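Local coordinates for nitrite oxidoreductase subunit C (PDB 7B04), which binds a heme b and calcium ions as a subunit of nitrite oxidoreductase from an anammox bacterium, and probably takes part in electron transfer, at residues 51-56 / 102-107; 96-101 / 111-116; 279-284 / 314-319. One frame throughout, in Å; residues are numbered along the deposited sequence.

Contact 1 (51-56 / 102-107); sequences VKYMQI and AIHDGI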
loop_
_atom_site.group_PDB
_atom_site.type_symbol
_atom_site.label_atom_id
_atom_site.label_comp_id
_atom_site.label_asym_id
_atom_site.label_seq_id
_atom_site.Cartn_x
_atom_site.Cartn_y
_atom_site.Cartn_z
ATOM N N VAL C 51 -28.572 3.259 -61.503
ATOM C CA VAL C 51 -29.480 3.710 -60.456
ATOM C C VAL C 51 -30.848 3.890 -61.102
ATOM O O VAL C 51 -31.055 4.809 -61.899
ATOM C CB VAL C 51 -28.993 5.011 -59.808
ATOM C CG1 VAL C 51 -29.923 5.419 -58.691
ATOM C CG2 VAL C 51 -27.593 4.846 -59.279
ATOM N N LYS C 52 -31.778 3.001 -60.765
ATOM C CA LYS C 52 -33.101 3.013 -61.371
ATOM C C LYS C 52 -33.964 4.099 -60.745
ATOM O O LYS C 52 -34.014 4.234 -59.519
ATOM C CB LYS C 52 -33.764 1.646 -61.215
ATOM C CG LYS C 52 -35.093 1.527 -61.933
ATOM C CD LYS C 52 -35.609 0.102 -61.896
ATOM C CE LYS C 52 -37.022 0.015 -62.442
ATOM N NZ LYS C 52 -37.076 0.344 -63.893
ATOM N N TYR C 53 -34.640 4.877 -61.588
ATOM C CA TYR C 53 -35.551 5.899 -61.094
ATOM C C TYR C 53 -36.890 5.283 -60.696
ATOM O O TYR C 53 -37.533 4.601 -61.500
ATOM C CB TYR C 53 -35.771 6.978 -62.150
ATOM C CG TYR C 53 -36.888 7.909 -61.769
ATOM C CD1 TYR C 53 -36.709 8.863 -60.778
ATOM C CD2 TYR C 53 -38.134 7.810 -62.372
ATOM C CE1 TYR C 53 -37.734 9.708 -60.413
ATOM C CE2 TYR C 53 -39.165 8.650 -62.011
ATOM C CZ TYR C 53 -38.959 9.597 -61.032
ATOM O OH TYR C 53 -39.982 10.436 -60.669
ATOM N N MET C 54 -37.305 5.527 -59.453
ATOM C CA MET C 54 -38.561 4.981 -58.937
ATOM C C MET C 54 -38.981 5.802 -57.723
ATOM O O MET C 54 -38.223 5.882 -56.754
ATOM C CB MET C 54 -38.424 3.497 -58.593
ATOM C CG MET C 54 -37.394 3.162 -57.529
ATOM S SD MET C 54 -37.422 1.425 -57.063
ATOM C CE MET C 54 -36.670 0.686 -58.508
ATOM N N GLN C 55 -40.101 6.524 -57.824
ATOM C CA GLN C 55 -40.686 7.143 -56.635
ATOM C C GLN C 55 -40.628 6.170 -55.453
ATOM O O GLN C 55 -41.216 5.086 -55.494
ATOM C CB GLN C 55 -42.112 7.653 -56.909
ATOM C CG GLN C 55 -43.258 6.663 -56.765
ATOM C CD GLN C 55 -44.583 7.349 -56.482
ATOM O OE1 GLN C 55 -44.659 8.576 -56.408
ATOM N NE2 GLN C 55 -45.634 6.556 -56.318
ATOM N N ILE C 56 -39.835 6.502 -54.441
ATOM C CA ILE C 56 -39.675 5.665 -53.256
ATOM C C ILE C 56 -40.516 6.261 -52.135
ATOM O O ILE C 56 -40.200 7.333 -51.609
ATOM C CB ILE C 56 -38.202 5.537 -52.850
ATOM C CG1 ILE C 56 -37.394 4.958 -54.010
ATOM C CG2 ILE C 56 -38.064 4.637 -51.634
ATOM C CD1 ILE C 56 -35.980 5.446 -54.080
ATOM N N ALA C 102 -28.920 0.131 -56.467
ATOM C CA ALA C 102 -29.088 1.560 -56.242
ATOM C C ALA C 102 -30.343 2.060 -56.942
ATOM O O ALA C 102 -30.662 1.636 -58.056
ATOM C CB ALA C 102 -27.869 2.353 -56.723
ATOM N N ILE C 103 -31.037 2.985 -56.272
ATOM C CA ILE C 103 -32.293 3.569 -56.726
ATOM C C ILE C 103 -32.291 5.027 -56.284
ATOM O O ILE C 103 -31.590 5.407 -55.344
ATOM C CB ILE C 103 -33.523 2.831 -56.156
ATOM C CG1 ILE C 103 -33.462 2.828 -54.629
ATOM C CG2 ILE C 103 -33.598 1.406 -56.685
ATOM C CD1 ILE C 103 -34.599 2.096 -53.972
ATOM N N HIS C 104 -33.080 5.857 -56.966
ATOM C CA HIS C 104 -33.158 7.252 -56.549
ATOM C C HIS C 104 -34.531 7.841 -56.844
ATOM O O HIS C 104 -35.267 7.378 -57.720
ATOM C CB HIS C 104 -32.030 8.100 -57.164
ATOM C CG HIS C 104 -32.248 8.497 -58.591
ATOM N ND1 HIS C 104 -33.078 9.533 -58.960
ATOM C CD2 HIS C 104 -31.697 8.033 -59.737
ATOM C CE1 HIS C 104 -33.052 9.670 -60.274
ATOM N NE2 HIS C 104 -32.220 8.772 -60.769
ATOM N N ASP C 105 -34.845 8.897 -56.089
ATOM C CA ASP C 105 -36.122 9.595 -56.121
ATOM C C ASP C 105 -36.146 10.758 -57.090
ATOM O O ASP C 105 -37.223 11.145 -57.558
ATOM C CB ASP C 105 -36.367 10.245 -54.747
ATOM C CG ASP C 105 -37.401 9.549 -53.910
ATOM O OD1 ASP C 105 -38.400 9.047 -54.459
ATOM O OD2 ASP C 105 -37.220 9.545 -52.673
ATOM N N GLY C 106 -34.985 11.290 -57.426
ATOM C CA GLY C 106 -34.889 12.619 -57.970
ATOM C C GLY C 106 -34.579 13.602 -56.868
ATOM O O GLY C 106 -34.220 14.753 -57.146
ATOM N N ILE C 107 -34.734 13.150 -55.620
ATOM C CA ILE C 107 -34.390 13.901 -54.426
ATOM C C ILE C 107 -33.345 13.174 -53.587
ATOM O O ILE C 107 -32.373 13.785 -53.131
ATOM C CB ILE C 107 -35.653 14.187 -53.585
ATOM C CG1 ILE C 107 -36.658 15.011 -54.395
ATOM C CG2 ILE C 107 -35.293 14.888 -52.288
ATOM C CD1 ILE C 107 -38.062 14.995 -53.834
#
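The imidazole of His104 meets Tyr53 and Val51 from different sides. Over one face lies Tyr53 CA; at the edge, in the ring plane, comes Val51 CG1, 3.3 Å from His104 CD2, with the backbone N of Gly106 also in that plane. His104 CG stands between its own backbone N and carbonyl carbon (chi1 78°); beyond it, CD2 approaches Val51 and CE1 approaches Tyr53 CD1. The phenol of Tyr53 takes backbone at its edge, where CE1 lies 3.2 Å from Asp105 O. The two rings form an oblique pair, centroids 5.7 Å apart and planes at 54°. Within its own segment, His104 ND1 accepts a weak hydrogen bond from Gly106 N, while His104 NE2 is hydrogen-bonded to Glu317 O.

The backbones pair as parallel strands, Lys52 facing Ile103 and Tyr53 facing His104. Lys52 N donates to Ala102 O, His104 N to Lys52 O and Met54 N to His104 O. Beyond the paired strands a carboxylate takes over from the peptide acceptors: Ile56 N reaches Asp105 OD1 at 2.9 Å, on the syn side but clearly out of the carboxylate plane, and nearly straight at 176°. On the other face from His104, Ile103 is gripped by two apolar ends, Met54 CE 3.6 Å from Ile103 CG2 and Ile56 CD1 3.6 Å from Ile103 CD1.

Strand 49-53 lies between strands 97-104 and 306-316, parallel to both. Helix 64-71 packs on the Ile103 side, with Ala70 touching Met54 and Ile103 and Leu67 touching Ile56, while Tyr110 of strand 108-116 also meets Ile56 and Ile103. Val51 packs against Leu314 and Leu316 of strand 306-316.

Contact 2 (96-101 / 111-116); sequences NSAEIK and FQVIWD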
loop_
_atom_site.group_PDB
_atom_site.type_symbol
_atom_site.label_atom_id
_atom_site.label_comp_id
_atom_site.label_asym_id
_atom_site.label_seq_id
_atom_site.Cartn_x
_atom_site.Cartn_y
_atom_site.Cartn_z
ATOM N N ASN C 96 -15.568 -12.304 -50.108
ATOM C CA ASN C 96 -15.093 -12.380 -51.482
ATOM C C ASN C 96 -15.962 -11.637 -52.483
ATOM O O ASN C 96 -15.450 -11.202 -53.515
ATOM C CB ASN C 96 -14.997 -13.847 -51.926
ATOM C CG ASN C 96 -14.015 -14.649 -51.096
ATOM O OD1 ASN C 96 -12.915 -14.186 -50.794
ATOM N ND2 ASN C 96 -14.409 -15.863 -50.724
ATOM N N SER C 97 -17.256 -11.487 -52.215
ATOM C CA SER C 97 -18.170 -10.850 -53.151
ATOM C C SER C 97 -19.198 -10.029 -52.386
ATOM O O SER C 97 -19.466 -10.273 -51.206
ATOM C CB SER C 97 -18.869 -11.880 -54.049
ATOM O OG SER C 97 -19.731 -12.716 -53.298
ATOM N N ALA C 98 -19.770 -9.044 -53.073
ATOM C CA ALA C 98 -20.846 -8.245 -52.507
ATOM C C ALA C 98 -21.768 -7.768 -53.622
ATOM O O ALA C 98 -21.305 -7.318 -54.673
ATOM C CB ALA C 98 -20.301 -7.047 -51.721
ATOM N N GLU C 99 -23.071 -7.877 -53.379
ATOM C CA GLU C 99 -24.096 -7.363 -54.277
ATOM C C GLU C 99 -24.397 -5.905 -53.946
ATOM O O GLU C 99 -24.528 -5.541 -52.776
ATOM C CB GLU C 99 -25.366 -8.208 -54.154
ATOM C CG GLU C 99 -26.464 -7.897 -55.155
ATOM C CD GLU C 99 -27.834 -7.826 -54.502
ATOM O OE1 GLU C 99 -28.757 -8.523 -54.974
ATOM O OE2 GLU C 99 -27.989 -7.073 -53.516
ATOM N N ILE C 100 -24.493 -5.068 -54.980
ATOM C CA ILE C 100 -24.801 -3.651 -54.806
ATOM C C ILE C 100 -25.927 -3.253 -55.752
ATOM O O ILE C 100 -25.853 -3.505 -56.959
ATOM C CB ILE C 100 -23.563 -2.753 -55.013
ATOM C CG1 ILE C 100 -23.933 -1.286 -54.778
ATOM C CG2 ILE C 100 -22.940 -2.959 -56.388
ATOM C CD1 ILE C 100 -22.745 -0.372 -54.589
ATOM N N LYS C 101 -26.978 -2.654 -55.197
ATOM C CA LYS C 101 -28.077 -2.084 -55.959
ATOM C C LYS C 101 -28.237 -0.613 -55.598
ATOM O O LYS C 101 -27.758 -0.154 -54.557
ATOM C CB LYS C 101 -29.395 -2.824 -55.693
ATOM C CG LYS C 101 -29.449 -4.241 -56.231
ATOM C CD LYS C 101 -30.823 -4.851 -56.007
ATOM C CE LYS C 101 -30.896 -6.269 -56.545
ATOM N NZ LYS C 101 -32.237 -6.874 -56.322
ATOM N N PHE C 111 -28.348 3.297 -51.824
ATOM C CA PHE C 111 -27.508 2.180 -52.243
ATOM C C PHE C 111 -27.707 1.037 -51.269
ATOM O O PHE C 111 -27.670 1.253 -50.056
ATOM C CB PHE C 111 -26.010 2.532 -52.219
ATOM C CG PHE C 111 -25.556 3.415 -53.337
ATOM C CD1 PHE C 111 -25.892 4.757 -53.351
ATOM C CD2 PHE C 111 -24.739 2.927 -54.345
ATOM C CE1 PHE C 111 -25.449 5.588 -54.363
ATOM C CE2 PHE C 111 -24.293 3.762 -55.367
ATOM C CZ PHE C 111 -24.652 5.092 -55.370
ATOM N N GLN C 112 -27.881 -0.172 -51.791
ATOM C CA GLN C 112 -28.027 -1.369 -50.970
ATOM C C GLN C 112 -26.857 -2.301 -51.248
ATOM O O GLN C 112 -26.609 -2.659 -52.410
ATOM C CB GLN C 112 -29.354 -2.065 -51.282
ATOM C CG GLN C 112 -29.718 -3.200 -50.357
ATOM C CD GLN C 112 -30.685 -4.163 -50.997
ATOM O OE1 GLN C 112 -30.370 -4.794 -52.005
ATOM N NE2 GLN C 112 -31.888 -4.257 -50.438
ATOM N N VAL C 113 -26.152 -2.705 -50.192
ATOM C CA VAL C 113 -24.983 -3.570 -50.297
ATOM C C VAL C 113 -25.239 -4.820 -49.460
ATOM O O VAL C 113 -25.637 -4.725 -48.289
ATOM C CB VAL C 113 -23.703 -2.858 -49.832
ATOM C CG1 VAL C 113 -22.492 -3.709 -50.132
ATOM C CG2 VAL C 113 -23.591 -1.486 -50.500
ATOM N N ILE C 114 -24.987 -5.987 -50.053
ATOM C CA ILE C 114 -25.226 -7.275 -49.412
ATOM C C ILE C 114 -23.989 -8.151 -49.555
ATOM O O ILE C 114 -23.467 -8.325 -50.662
ATOM C CB ILE C 114 -26.440 -7.990 -50.029
ATOM C CG1 ILE C 114 -27.735 -7.266 -49.677
ATOM C CG2 ILE C 114 -26.491 -9.436 -49.588
ATOM C CD1 ILE C 114 -28.947 -7.807 -50.403
ATOM N N TRP C 115 -23.539 -8.716 -48.438
ATOM C CA TRP C 115 -22.444 -9.672 -48.435
ATOM C C TRP C 115 -22.719 -10.695 -47.344
ATOM O O TRP C 115 -23.509 -10.457 -46.428
ATOM C CB TRP C 115 -21.090 -8.992 -48.212
ATOM C CG TRP C 115 -20.897 -8.466 -46.823
ATOM C CD1 TRP C 115 -20.240 -9.080 -45.796
ATOM C CD2 TRP C 115 -21.369 -7.216 -46.307
ATOM N NE1 TRP C 115 -20.268 -8.286 -44.675
ATOM C CE2 TRP C 115 -20.956 -7.137 -44.962
ATOM C CE3 TRP C 115 -22.098 -6.156 -46.853
ATOM C CZ2 TRP C 115 -21.248 -6.038 -44.156
ATOM C CZ3 TRP C 115 -22.387 -5.068 -46.050
ATOM C CH2 TRP C 115 -21.965 -5.018 -44.717
ATOM N N ASP C 116 -22.056 -11.840 -47.447
ATOM C CA ASP C 116 -22.262 -12.938 -46.513
ATOM C C ASP C 116 -21.207 -12.922 -45.424
ATOM O O ASP C 116 -20.011 -12.866 -45.701
ATOM C CB ASP C 116 -22.239 -14.292 -47.207
ATOM C CG ASP C 116 -23.074 -14.320 -48.468
ATOM O OD1 ASP C 116 -24.310 -14.190 -48.344
ATOM O OD2 ASP C 116 -22.514 -14.508 -49.573
#
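Glu99 pairs with Ile114 and Lys101 with Gln112, two antiparallel hydrogen-bonded pairs that flank the non-hydrogen-bonded pair Ile100 and Val113. Each hydrogen-bonded pair is closed by two reciprocal N-H...O bonds, and all four span 2.8 Å between backbone N and O. The strand axes, 4.5 Å apart at closest approach, are inclined at 160°, consistent with a regular twisted hairpin.

Close packing continues on the buried face of Ala98, Ile100, Phe111, Val113 and Trp115: Ile100 CD1 meets the edge of the Phe111 ring, 3.9 Å from CD2, and Ala98 CB lies 4.1 Å from Trp115 CB. The other face is looser and carries longer side chains, of which Glu99, Lys101 and Ile114 are partly exposed while Gln112 is buried. Lys101 runs out extended, NZ making a weak hydrogen bond to Phe71 O. Glu99 CG is anti to the backbone N (chi1 -173°) and the chain bends at chi2, bringing the carboxylate near the Gln112 amide. Their planes differ by only 5°, yet as modelled two oxygens, Glu99 OE2 and Gln112 OE1, face each other at 3.6 Å and no hydrogen bond is made.

Strand 77-80 flanks strand 97-104, and strand 262-270 flanks strand 108-116. Strands 133-139 and 286-294 cover the buried face through Leu136, Phe289 and Met291, consistent with a beta-sandwich core. The side chain of Trp115 lies about 7 Å from a bound calcium ion, near its ligands Asp117 and Asp132.

Contact 3 (279-284 / 314-319); sequences VQFVPG and LSLERI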
loop_
_atom_site.group_PDB
_atom_site.type_symbol
_atom_site.label_atom_id
_atom_site.label_comp_id
_atom_site.label_asym_id
_atom_site.label_seq_id
_atom_site.Cartn_x
_atom_site.Cartn_y
_atom_site.Cartn_z
ATOM N N VAL C 279 -19.843 14.370 -52.671
ATOM C CA VAL C 279 -20.121 13.971 -54.043
ATOM C C VAL C 279 -21.495 14.495 -54.446
ATOM O O VAL C 279 -22.451 14.470 -53.657
ATOM C CB VAL C 279 -20.003 12.446 -54.212
ATOM C CG1 VAL C 279 -21.206 11.722 -53.626
ATOM C CG2 VAL C 279 -19.819 12.098 -55.682
ATOM N N GLN C 280 -21.590 15.012 -55.667
ATOM C CA GLN C 280 -22.828 15.578 -56.187
ATOM C C GLN C 280 -23.352 14.709 -57.324
ATOM O O GLN C 280 -22.683 14.554 -58.351
ATOM C CB GLN C 280 -22.612 17.014 -56.664
ATOM C CG GLN C 280 -22.052 17.944 -55.595
ATOM C CD GLN C 280 -22.981 18.100 -54.404
ATOM O OE1 GLN C 280 -24.204 18.116 -54.553
ATOM N NE2 GLN C 280 -22.404 18.218 -53.215
ATOM N N PHE C 281 -24.544 14.148 -57.134
ATOM C CA PHE C 281 -25.195 13.321 -58.139
ATOM C C PHE C 281 -26.190 14.159 -58.929
ATOM O O PHE C 281 -26.885 15.012 -58.368
ATOM C CB PHE C 281 -25.928 12.137 -57.505
ATOM C CG PHE C 281 -25.044 11.214 -56.720
ATOM C CD1 PHE C 281 -24.186 10.337 -57.363
ATOM C CD2 PHE C 281 -25.092 11.202 -55.335
ATOM C CE1 PHE C 281 -23.380 9.478 -56.639
ATOM C CE2 PHE C 281 -24.289 10.344 -54.607
ATOM C CZ PHE C 281 -23.432 9.482 -55.259
ATOM N N VAL C 282 -26.239 13.928 -60.237
ATOM C CA VAL C 282 -27.225 14.577 -61.097
ATOM C C VAL C 282 -27.936 13.498 -61.903
ATOM O O VAL C 282 -27.268 12.647 -62.511
ATOM C CB VAL C 282 -26.574 15.622 -62.017
ATOM C CG1 VAL C 282 -27.610 16.219 -62.957
ATOM C CG2 VAL C 282 -25.902 16.714 -61.195
ATOM N N PRO C 283 -29.268 13.472 -61.926
ATOM C CA PRO C 283 -29.966 12.459 -62.728
ATOM C C PRO C 283 -29.593 12.588 -64.197
ATOM O O PRO C 283 -29.594 13.682 -64.764
ATOM C CB PRO C 283 -31.448 12.773 -62.485
ATOM C CG PRO C 283 -31.468 13.478 -61.170
ATOM C CD PRO C 283 -30.202 14.289 -61.135
ATOM N N GLY C 284 -29.182 11.481 -64.783
ATOM C CA GLY C 284 -28.713 11.455 -66.167
ATOM C C GLY C 284 -27.211 11.530 -66.240
ATOM O O GLY C 284 -26.683 11.339 -67.312
ATOM N N LEU C 314 -20.803 4.023 -62.606
ATOM C CA LEU C 314 -22.116 4.271 -62.028
ATOM C C LEU C 314 -22.866 5.225 -62.940
ATOM O O LEU C 314 -22.309 6.243 -63.355
ATOM C CB LEU C 314 -21.987 4.867 -60.622
ATOM C CG LEU C 314 -23.228 5.570 -60.081
ATOM C CD1 LEU C 314 -24.171 4.528 -59.554
ATOM C CD2 LEU C 314 -22.874 6.561 -58.990
ATOM N N SER C 315 -24.119 4.898 -63.252
ATOM C CA SER C 315 -24.964 5.753 -64.076
ATOM C C SER C 315 -26.288 6.006 -63.372
ATOM O O SER C 315 -26.873 5.092 -62.784
ATOM C CB SER C 315 -25.217 5.128 -65.454
ATOM O OG SER C 315 -26.098 5.931 -66.220
ATOM N N LEU C 316 -26.756 7.249 -63.435
ATOM C CA LEU C 316 -28.048 7.637 -62.887
ATOM C C LEU C 316 -29.043 7.842 -64.022
ATOM O O LEU C 316 -28.747 8.548 -64.992
ATOM C CB LEU C 316 -27.933 8.911 -62.047
ATOM C CG LEU C 316 -27.516 8.732 -60.585
ATOM C CD1 LEU C 316 -26.025 8.447 -60.466
ATOM C CD2 LEU C 316 -27.899 9.954 -59.768
ATOM N N GLU C 317 -30.213 7.222 -63.900
ATOM C CA GLU C 317 -31.270 7.408 -64.881
ATOM C C GLU C 317 -31.893 8.797 -64.745
ATOM O O GLU C 317 -31.835 9.435 -63.690
ATOM C CB GLU C 317 -32.354 6.341 -64.710
ATOM C CG GLU C 317 -32.283 5.190 -65.698
ATOM C CD GLU C 317 -32.934 3.929 -65.163
ATOM O OE1 GLU C 317 -34.113 3.995 -64.753
ATOM O OE2 GLU C 317 -32.270 2.870 -65.155
ATOM N N ARG C 318 -32.504 9.258 -65.832
ATOM C CA ARG C 318 -33.228 10.518 -65.800
ATOM C C ARG C 318 -34.566 10.342 -65.084
ATOM O O ARG C 318 -35.063 9.227 -64.902
ATOM C CB ARG C 318 -33.452 11.050 -67.217
ATOM C CG ARG C 318 -32.198 11.593 -67.885
ATOM C CD ARG C 318 -32.163 11.231 -69.362
ATOM N NE ARG C 318 -30.966 11.740 -70.025
ATOM C CZ ARG C 318 -29.817 11.076 -70.106
ATOM N NH1 ARG C 318 -28.779 11.617 -70.730
ATOM N NH2 ARG C 318 -29.705 9.871 -69.564
ATOM N N ILE C 319 -35.150 11.464 -64.678
ATOM C CA ILE C 319 -36.411 11.444 -63.948
ATOM C C ILE C 319 -37.558 11.369 -64.948
ATOM O O ILE C 319 -37.597 12.127 -65.924
ATOM C CB ILE C 319 -36.543 12.683 -63.049
ATOM C CG1 ILE C 319 -35.437 12.706 -61.992
ATOM C CG2 ILE C 319 -37.919 12.731 -62.396
ATOM C CD1 ILE C 319 -35.338 14.021 -61.251
#
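Phe281 and Leu316 each set CG anti to the carbonyl carbon (chi1 -60° and -85°); these torsions place each CG beside its own backbone N, and the branches beyond it then meet in one apolar patch. The two side chains cross at about a right angle, with Leu316 CD2 3.7 Å from Phe281 CB and its other methyl, CD1, lying obliquely to the ring. Leu314 CD2 also comes obliquely to the phenyl group, 3.8 Å from Phe281 CE1. Further along, Pro283 and Ile319 lie side by side and point the same way, Pro283 CG being 3.9 Å from Ile319 CD1.

Next to Pro283, the backbones come together at Gly284, whose CA is 4.6 Å from the CA of Arg318. Gly284 N donates a weak hydrogen bond to Leu316 O, 3.0 Å long but bent to 128°. Gly284 takes a positive phi, a region that glycine readily adopts.

Phe281 meets Phe138 edge-to-face, and the side chain of Leu314 packs on Leu49 and Val51 of strand 49-53 and on Thr287 and Phe289 of strand 286-294. The carboxylate of Glu317 makes weak hydrogen bonds to Asn50 ND2 and Tyr53 N.

With one weak bond directly between the segments, the chemistry implies that apolar packing carries most of the union between the loop before strand 286-294 and the end of strand 306-316; the polar links of Glu317 instead tie that end to strands 49-53 and 97-104.

In the fold
Contacts 1 and 2 share strand 97-104, their centres 18 Å apart: its end pairs with strand 49-53 in contact 1, its earlier part with strand 108-116 in contact 2. Contact 3 lies about 9 Å from contact 1 and 20 Å from contact 2, centre to centre, on strand 306-316, the other neighbour of strand 49-53. In sequence, the segments of contacts 1 and 2 alternate, and contact 3 follows both. Phe111 CZ to Leu314 CD1, 4.2 Å, joins contacts 2 and 3. Strand 49-53 thus bridges the hairpin and strand 306-316, away from the annotated sites, whereas contact 2 lies near a calcium site and about 10 Å from the heme (Val113 side chain).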